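Local coordinates for protein (sliding clamp) (Enterobacteria phage RB69, PDB 1B77) that forms a trimeric sliding clamp of the phage replisome that binds a peptide from DNA polymerase and probably keeps the polymerase on DNA as a processivity factor, at residues K2-T7 and I44-D49; I10-A15 and D56-L61. All coordinates share one frame; numbering follows the deposited sequence.

How the contacts relate
Helix 5-15 is common to both contacts: its N-terminal end takes a carboxylate from the chain after strand 38-44 in contact 1, and its C-terminal half packs on helix 57-64 in contact 2. The two centres lie about 13 Å apart. Leu3 connects them, its CD1 packing 4.2 Å from Phe60 CE2 and 4.3 Å from Leu11 CD1, so the residue just ahead of the N-cap packs at the edge of the helix pair. Contact 1 is a polar surface junction, contact 2 a partly buried apolar one. Both belong to the N-terminal processivity-factor region, and no other subunit of the trimer touches their segments.

Contact 1. Residues K2-T7 and I44-D49; sequences KLSKDT and ISDEID
Asp46 OD2 is gripped by three donors from 2-7, at the N-terminal end of helix 5-15 in the N-terminal half of the clamp subunit. Ser4, the N-cap residue, gives two of them. Its backbone N comes from above the carboxylate plane, 40° out of it, in a nearly straight bond of 2.9 Å to OD2, while its OG meets OD2 on the syn side, also at 2.9 Å. Thr7 OG1, one turn into the helix, approaches from the anti side and makes the shortest bond of the three, 2.6 Å to Asp46 OD2. Its chi1 of -66° sets OG1 anti to the carbonyl carbon and beside the backbone N. Three bonds on one oxygen hold the carboxylate firmly, and the helix N-terminus would be expected to stabilise its negative charge. Beside this polar cluster the methyl Thr7 CG2 touches CG2 and CD1 of Ile44, the two side chains crossing at about a right angle; Ile44 also packs on Ile29 of strand 28-32. Lys2 sends its amino end to Glu72 in a salt bridge, while its backbone meets 44-49: one water accepts from Lys2 N and donates to Glu47 O. A second water links the two segments at the corner, donating to Thr7 OG1 at 2.7 Å and accepting from Ser45 N.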
ATOM      1  N   LYS A   2       5.494 -32.216   2.178  1.00 39.62           N
ATOM      2  CA  LYS A   2       5.696 -31.044   1.347  1.00 39.47           C
ATOM      3  C   LYS A   2       4.367 -30.345   1.110  1.00 39.19           C
ATOM      4  O   LYS A   2       3.328 -30.989   1.014  1.00 39.23           O
ATOM      5  CB  LYS A   2       6.321 -31.434   0.006  1.00 39.72           C
ATOM      6  CG  LYS A   2       7.733 -31.992   0.117  1.00 39.96           C
ATOM      7  CD  LYS A   2       8.341 -32.225  -1.259  1.00 40.19           C
ATOM      8  CE  LYS A   2       9.787 -32.713  -1.176  1.00 40.30           C
ATOM      9  NZ  LYS A   2       9.922 -34.076  -0.580  1.00 40.11           N
ATOM     10  N   LEU A   3       4.401 -29.021   1.035  1.00 38.82           N
ATOM     11  CA  LEU A   3       3.194 -28.253   0.785  1.00 38.48           C
ATOM     12  C   LEU A   3       3.322 -27.507  -0.535  1.00 38.24           C
ATOM     13  O   LEU A   3       4.203 -26.666  -0.699  1.00 37.86           O
ATOM     14  CB  LEU A   3       2.944 -27.256   1.917  1.00 38.35           C
ATOM     15  CG  LEU A   3       2.601 -27.881   3.269  1.00 38.28           C
ATOM     16  CD1 LEU A   3       2.459 -26.793   4.316  1.00 38.03           C
ATOM     17  CD2 LEU A   3       1.312 -28.684   3.145  1.00 38.24           C
ATOM     18  N   SER A   4       2.444 -27.831  -1.477  1.00 38.19           N
ATOM     19  CA  SER A   4       2.445 -27.181  -2.782  1.00 38.33           C
ATOM     20  C   SER A   4       1.752 -25.827  -2.657  1.00 38.37           C
ATOM     21  O   SER A   4       1.079 -25.556  -1.659  1.00 38.16           O
ATOM     22  CB  SER A   4       1.706 -28.047  -3.805  1.00 38.24           C
ATOM     23  OG  SER A   4       0.360 -28.247  -3.414  1.00 38.07           O
ATOM     24  N   LYS A   5       1.915 -24.984  -3.673  1.00 38.54           N
ATOM     25  CA  LYS A   5       1.314 -23.655  -3.672  1.00 38.58           C
ATOM     26  C   LYS A   5      -0.213 -23.682  -3.644  1.00 37.69           C
ATOM     27  O   LYS A   5      -0.842 -22.779  -3.090  1.00 37.55           O
ATOM     28  CB  LYS A   5       1.809 -22.854  -4.882  1.00 39.94           C
ATOM     29  CG  LYS A   5       3.249 -22.352  -4.746  1.00 41.86           C
ATOM     30  CD  LYS A   5       3.297 -20.843  -4.512  1.00 43.47           C
ATOM     31  CE  LYS A   5       4.721 -20.367  -4.234  1.00 44.48           C
ATOM     32  NZ  LYS A   5       4.806 -18.876  -4.109  1.00 45.47           N
ATOM     33  N   ASP A   6      -0.810 -24.706  -4.247  1.00 36.76           N
ATOM     34  CA  ASP A   6      -2.267 -24.830  -4.248  1.00 35.86           C
ATOM     35  C   ASP A   6      -2.750 -25.089  -2.823  1.00 34.83           C
ATOM     36  O   ASP A   6      -3.709 -24.473  -2.350  1.00 34.58           O
ATOM     37  CB  ASP A   6      -2.714 -25.982  -5.142  1.00 36.62           C
ATOM     38  CG  ASP A   6      -2.555 -25.671  -6.607  1.00 37.56           C
ATOM     39  OD1 ASP A   6      -3.161 -24.675  -7.072  1.00 37.67           O
ATOM     40  OD2 ASP A   6      -1.827 -26.429  -7.288  1.00 38.40           O
ATOM     41  N   THR A   7      -2.084 -26.026  -2.154  1.00 33.23           N
ATOM     42  CA  THR A   7      -2.422 -26.356  -0.782  1.00 31.73           C
ATOM     43  C   THR A   7      -2.211 -25.116   0.080  1.00 30.60           C
ATOM     44  O   THR A   7      -3.074 -24.749   0.867  1.00 30.19           O
ATOM     45  CB  THR A   7      -1.537 -27.497  -0.263  1.00 31.67           C
ATOM     46  OG1 THR A   7      -1.845 -28.690  -0.996  1.00 31.51           O
ATOM     47  CG2 THR A   7      -1.778 -27.735   1.241  1.00 31.63           C
ATOM     48  N   ILE A  44      -6.656 -32.303  -0.302  1.00 32.18           N
ATOM     49  CA  ILE A  44      -5.460 -31.735  -0.912  1.00 32.88           C
ATOM     50  C   ILE A  44      -4.629 -32.804  -1.612  1.00 33.50           C
ATOM     51  O   ILE A  44      -4.833 -33.999  -1.394  1.00 33.78           O
ATOM     52  CB  ILE A  44      -4.586 -31.011   0.148  1.00 32.79           C
ATOM     53  CG1 ILE A  44      -4.297 -31.949   1.322  1.00 33.12           C
ATOM     54  CG2 ILE A  44      -5.294 -29.756   0.631  1.00 32.57           C
ATOM     55  CD1 ILE A  44      -3.423 -31.340   2.417  1.00 32.93           C
ATOM     56  N   SER A  45      -3.688 -32.375  -2.448  1.00 34.14           N
ATOM     57  CA  SER A  45      -2.850 -33.316  -3.183  1.00 35.12           C
ATOM     58  C   SER A  45      -1.580 -33.693  -2.428  1.00 35.26           C
ATOM     59  O   SER A  45      -0.840 -34.584  -2.853  1.00 35.61           O
ATOM     60  CB  SER A  45      -2.484 -32.737  -4.553  1.00 35.36           C
ATOM     61  OG  SER A  45      -1.817 -31.494  -4.412  1.00 36.96           O
ATOM     62  N   ASP A  46      -1.330 -33.014  -1.312  1.00 35.19           N
ATOM     63  CA  ASP A  46      -0.154 -33.286  -0.495  1.00 35.18           C
ATOM     64  C   ASP A  46      -0.522 -34.213   0.652  1.00 35.29           C
ATOM     65  O   ASP A  46      -1.655 -34.198   1.139  1.00 35.75           O
ATOM     66  CB  ASP A  46       0.417 -31.982   0.066  1.00 35.17           C
ATOM     67  CG  ASP A  46       0.896 -31.045  -1.022  1.00 35.34           C
ATOM     68  OD1 ASP A  46       1.745 -31.475  -1.826  1.00 36.10           O
ATOM     69  OD2 ASP A  46       0.432 -29.886  -1.073  1.00 34.64           O
ATOM     70  N   GLU A  47       0.438 -35.016   1.093  1.00 35.25           N
ATOM     71  CA  GLU A  47       0.186 -35.939   2.185  1.00 35.14           C
ATOM     72  C   GLU A  47       0.792 -35.428   3.484  1.00 34.64           C
ATOM     73  O   GLU A  47       2.004 -35.259   3.572  1.00 34.97           O
ATOM     74  CB  GLU A  47       0.772 -37.313   1.868  1.00 35.77           C
ATOM     75  CG  GLU A  47       0.515 -38.328   2.972  1.00 36.74           C
ATOM     76  CD  GLU A  47      -0.933 -38.754   3.045  1.00 20.05           C
ATOM     77  OE1 GLU A  47      -1.810 -37.986   2.579  1.00 20.05           O
ATOM     78  OE2 GLU A  47      -1.226 -39.852   3.586  1.00 20.05           O
ATOM     79  N   ILE A  48      -0.044 -35.172   4.486  1.00 33.83           N
ATOM     80  CA  ILE A  48       0.457 -34.713   5.776  1.00 33.13           C
ATOM     81  C   ILE A  48       0.960 -35.961   6.505  1.00 32.90           C
ATOM     82  O   ILE A  48       0.189 -36.897   6.734  1.00 32.25           O
ATOM     83  CB  ILE A  48      -0.657 -34.053   6.595  1.00 33.21           C
ATOM     84  CG1 ILE A  48      -1.169 -32.816   5.853  1.00 33.10           C
ATOM     85  CG2 ILE A  48      -0.150 -33.711   7.979  1.00 32.55           C
ATOM     86  CD1 ILE A  48      -2.338 -32.126   6.525  1.00 32.96           C
ATOM     87  N   ASP A  49       2.244 -35.975   6.867  1.00 32.66           N
ATOM     88  CA  ASP A  49       2.831 -37.146   7.516  1.00 32.35           C
ATOM     89  C   ASP A  49       3.153 -37.062   9.000  1.00 32.15           C
ATOM     90  O   ASP A  49       3.894 -37.887   9.527  1.00 32.54           O
ATOM     91  CB  ASP A  49       4.066 -37.614   6.739  1.00 32.77           C
ATOM     92  CG  ASP A  49       5.128 -36.535   6.608  1.00 33.52           C
ATOM     93  OD1 ASP A  49       5.072 -35.535   7.358  1.00 33.43           O
ATOM     94  OD2 ASP A  49       6.030 -36.704   5.755  1.00 33.97           O
TER
HETATM   95  O   HOH W   1       3.759 -34.423   1.582  1.00 33.41           O
HETATM   96  O   HOH W   2      -3.704 -29.496  -2.800  1.00 27.15           O

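Contact 2. Residues I10-A15 and D56-L61; sequences ILKNFA and DLNSFL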
ATOM      1  N   ILE A  10      -4.939 -22.594  -0.149  1.00 24.83           N
ATOM      2  CA  ILE A  10      -6.159 -22.929   0.567  1.00 24.58           C
ATOM      3  C   ILE A  10      -5.942 -22.757   2.063  1.00 24.16           C
ATOM      4  O   ILE A  10      -6.851 -22.328   2.782  1.00 23.92           O
ATOM      5  CB  ILE A  10      -6.629 -24.363   0.260  1.00 24.93           C
ATOM      6  CG1 ILE A  10      -6.958 -24.482  -1.234  1.00 25.57           C
ATOM      7  CG2 ILE A  10      -7.875 -24.680   1.084  1.00 24.74           C
ATOM      8  CD1 ILE A  10      -7.336 -25.899  -1.713  1.00 25.97           C
ATOM      9  N   LEU A  11      -4.740 -23.079   2.534  1.00 23.10           N
ATOM     10  CA  LEU A  11      -4.430 -22.923   3.950  1.00 22.68           C
ATOM     11  C   LEU A  11      -4.473 -21.452   4.349  1.00 22.47           C
ATOM     12  O   LEU A  11      -4.783 -21.114   5.494  1.00 22.42           O
ATOM     13  CB  LEU A  11      -3.047 -23.507   4.265  1.00 22.48           C
ATOM     14  CG  LEU A  11      -3.043 -25.023   4.433  1.00 22.13           C
ATOM     15  CD1 LEU A  11      -1.619 -25.543   4.528  1.00 22.01           C
ATOM     16  CD2 LEU A  11      -3.860 -25.379   5.690  1.00 21.89           C
ATOM     17  N   LYS A  12      -4.158 -20.580   3.398  1.00 22.39           N
ATOM     18  CA  LYS A  12      -4.177 -19.150   3.653  1.00 22.76           C
ATOM     19  C   LYS A  12      -5.631 -18.686   3.819  1.00 22.42           C
ATOM     20  O   LYS A  12      -5.909 -17.791   4.617  1.00 21.92           O
ATOM     21  CB  LYS A  12      -3.489 -18.391   2.514  1.00 23.86           C
ATOM     22  CG  LYS A  12      -2.893 -17.054   2.952  1.00 25.63           C
ATOM     23  CD  LYS A  12      -2.150 -16.332   1.827  1.00 26.92           C
ATOM     24  CE  LYS A  12      -1.494 -15.031   2.343  1.00 28.03           C
ATOM     25  NZ  LYS A  12      -0.389 -15.265   3.350  1.00 29.03           N
ATOM     26  N   ASN A  13      -6.560 -19.293   3.081  1.00 21.73           N
ATOM     27  CA  ASN A  13      -7.972 -18.928   3.225  1.00 21.77           C
ATOM     28  C   ASN A  13      -8.448 -19.397   4.601  1.00 21.78           C
ATOM     29  O   ASN A  13      -9.206 -18.702   5.271  1.00 22.01           O
ATOM     30  CB  ASN A  13      -8.822 -19.575   2.122  1.00 21.54           C
ATOM     31  CG  ASN A  13     -10.328 -19.406   2.357  1.00 21.59           C
ATOM     32  OD1 ASN A  13     -11.023 -20.366   2.697  1.00 21.19           O
ATOM     33  ND2 ASN A  13     -10.831 -18.187   2.175  1.00 20.56           N
ATOM     34  N   PHE A  14      -7.983 -20.572   5.021  1.00 21.51           N
ATOM     35  CA  PHE A  14      -8.336 -21.128   6.330  1.00 21.51           C
ATOM     36  C   PHE A  14      -7.843 -20.232   7.481  1.00 21.21           C
ATOM     37  O   PHE A  14      -8.567 -20.010   8.457  1.00 21.24           O
ATOM     38  CB  PHE A  14      -7.752 -22.545   6.479  1.00 21.60           C
ATOM     39  CG  PHE A  14      -8.547 -23.629   5.776  1.00 21.90           C
ATOM     40  CD1 PHE A  14      -9.265 -23.359   4.613  1.00 21.71           C
ATOM     41  CD2 PHE A  14      -8.547 -24.936   6.272  1.00 22.15           C
ATOM     42  CE1 PHE A  14      -9.971 -24.381   3.951  1.00 21.75           C
ATOM     43  CE2 PHE A  14      -9.246 -25.958   5.620  1.00 22.24           C
ATOM     44  CZ  PHE A  14      -9.962 -25.678   4.457  1.00 22.18           C
ATOM     45  N   ALA A  15      -6.623 -19.708   7.366  1.00 20.65           N
ATOM     46  CA  ALA A  15      -6.065 -18.845   8.408  1.00 20.57           C
ATOM     47  C   ALA A  15      -6.911 -17.593   8.631  1.00 21.10           C
ATOM     48  O   ALA A  15      -6.852 -16.980   9.700  1.00 21.14           O
ATOM     49  CB  ALA A  15      -4.635 -18.440   8.060  1.00 20.42           C
ATOM     50  N   ASP A  56       0.004 -19.810  14.740  1.00 21.17           N
ATOM     51  CA  ASP A  56      -0.057 -18.718  13.769  1.00 21.44           C
ATOM     52  C   ASP A  56       0.175 -19.253  12.361  1.00 21.51           C
ATOM     53  O   ASP A  56       1.257 -19.098  11.793  1.00 21.16           O
ATOM     54  CB  ASP A  56       1.009 -17.666  14.093  1.00 21.39           C
ATOM     55  CG  ASP A  56       0.817 -16.371  13.309  1.00 21.79           C
ATOM     56  OD1 ASP A  56       0.135 -16.377  12.255  1.00 21.17           O
ATOM     57  OD2 ASP A  56       1.371 -15.341  13.753  1.00 22.16           O
ATOM     58  N   LEU A  57      -0.857 -19.876  11.807  1.00 21.82           N
ATOM     59  CA  LEU A  57      -0.801 -20.468  10.481  1.00 22.29           C
ATOM     60  C   LEU A  57      -0.373 -19.498   9.389  1.00 22.94           C
ATOM     61  O   LEU A  57       0.426 -19.848   8.521  1.00 23.10           O
ATOM     62  CB  LEU A  57      -2.167 -21.059  10.124  1.00 21.95           C
ATOM     63  CG  LEU A  57      -2.320 -21.635   8.717  1.00 21.89           C
ATOM     64  CD1 LEU A  57      -1.240 -22.672   8.472  1.00 21.49           C
ATOM     65  CD2 LEU A  57      -3.713 -22.242   8.564  1.00 21.66           C
ATOM     66  N   ASN A  58      -0.890 -18.277   9.426  1.00 23.31           N
ATOM     67  CA  ASN A  58      -0.537 -17.326   8.385  1.00 24.42           C
ATOM     68  C   ASN A  58       0.947 -17.008   8.300  1.00 24.19           C
ATOM     69  O   ASN A  58       1.506 -16.978   7.201  1.00 24.04           O
ATOM     70  CB  ASN A  58      -1.305 -16.023   8.540  1.00 25.71           C
ATOM     71  CG  ASN A  58      -1.376 -15.259   7.240  1.00 27.47           C
ATOM     72  OD1 ASN A  58      -1.978 -15.738   6.268  1.00 28.09           O
ATOM     73  ND2 ASN A  58      -0.748 -14.080   7.198  1.00 27.58           N
ATOM     74  N   SER A  59       1.581 -16.765   9.450  1.00 24.03           N
ATOM     75  CA  SER A  59       3.012 -16.447   9.473  1.00 23.96           C
ATOM     76  C   SER A  59       3.838 -17.662   9.059  1.00 23.71           C
ATOM     77  O   SER A  59       4.913 -17.525   8.477  1.00 23.97           O
ATOM     78  CB  SER A  59       3.443 -15.970  10.866  1.00 24.07           C
ATOM     79  OG  SER A  59       2.755 -14.785  11.230  1.00 24.09           O
ATOM     80  N   PHE A  60       3.338 -18.850   9.380  1.00 23.65           N
ATOM     81  CA  PHE A  60       4.007 -20.091   9.002  1.00 23.30           C
ATOM     82  C   PHE A  60       4.025 -20.162   7.473  1.00 23.50           C
ATOM     83  O   PHE A  60       5.078 -20.342   6.861  1.00 23.50           O
ATOM     84  CB  PHE A  60       3.238 -21.289   9.564  1.00 23.14           C
ATOM     85  CG  PHE A  60       3.736 -22.624   9.070  1.00 22.47           C
ATOM     86  CD1 PHE A  60       4.962 -23.123   9.484  1.00 22.59           C
ATOM     87  CD2 PHE A  60       2.966 -23.385   8.201  1.00 22.48           C
ATOM     88  CE1 PHE A  60       5.418 -24.366   9.043  1.00 22.54           C
ATOM     89  CE2 PHE A  60       3.411 -24.626   7.752  1.00 22.52           C
ATOM     90  CZ  PHE A  60       4.638 -25.118   8.177  1.00 22.55           C
ATOM     91  N   LEU A  61       2.850 -20.020   6.862  1.00 23.65           N
ATOM     92  CA  LEU A  61       2.736 -20.057   5.405  1.00 24.01           C
ATOM     93  C   LEU A  61       3.644 -19.019   4.740  1.00 24.21           C
ATOM     94  O   LEU A  61       4.317 -19.325   3.753  1.00 24.08           O
ATOM     95  CB  LEU A  61       1.284 -19.826   4.980  1.00 24.01           C
ATOM     96  CG  LEU A  61       0.307 -20.888   5.501  1.00 23.85           C
ATOM     97  CD1 LEU A  61      -1.129 -20.477   5.176  1.00 23.74           C
ATOM     98  CD2 LEU A  61       0.652 -22.242   4.880  1.00 23.50           C
TER
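Two helices of the N-terminal half of the clamp subunit, 5-15 and 57-64, pack nearly antiparallel here: their short segments cross at -153° with axes 9.2 Å apart. Leu11, Ala15, Leu57 and Leu61 form the apolar seam. Leu61 reaches across with both methyls. CD1 lies 3.5 Å from Lys12 N and touches Leu11 CB, while CD2 meets both CB and CD1 of Leu11, the two leucines crossing at about a right angle. One turn earlier, Leu57 CG is anti to its backbone N (chi1 176°), and its CD2 rests 3.4 Å from Leu11 O and 3.9 Å from Ala15 CB. At Ala15 the backbones come closest, its CA 5.7 Å from that of Asn58, as its small side chain permits, and its CB also touches Asn58 CB at 4.1 Å. On the more open flank the Lys12 chain, extended as far as CE and bent at chi4 (66°), carries NZ to a weak hydrogen bond with Asn58 OD1. Asp56 is the N-cap of helix 57-64; its OD1 accepts from Ser59 N at 3.2 Å, the N-H coming from above the carboxylate plane. Leu11 also packs on Ile29 of strand 28-32, and Leu57 on Ile21 of strand 21-23. Such paired helices laid against β-strands are typical of the DNA-clamp fold, in which helices line the central channel of the ring.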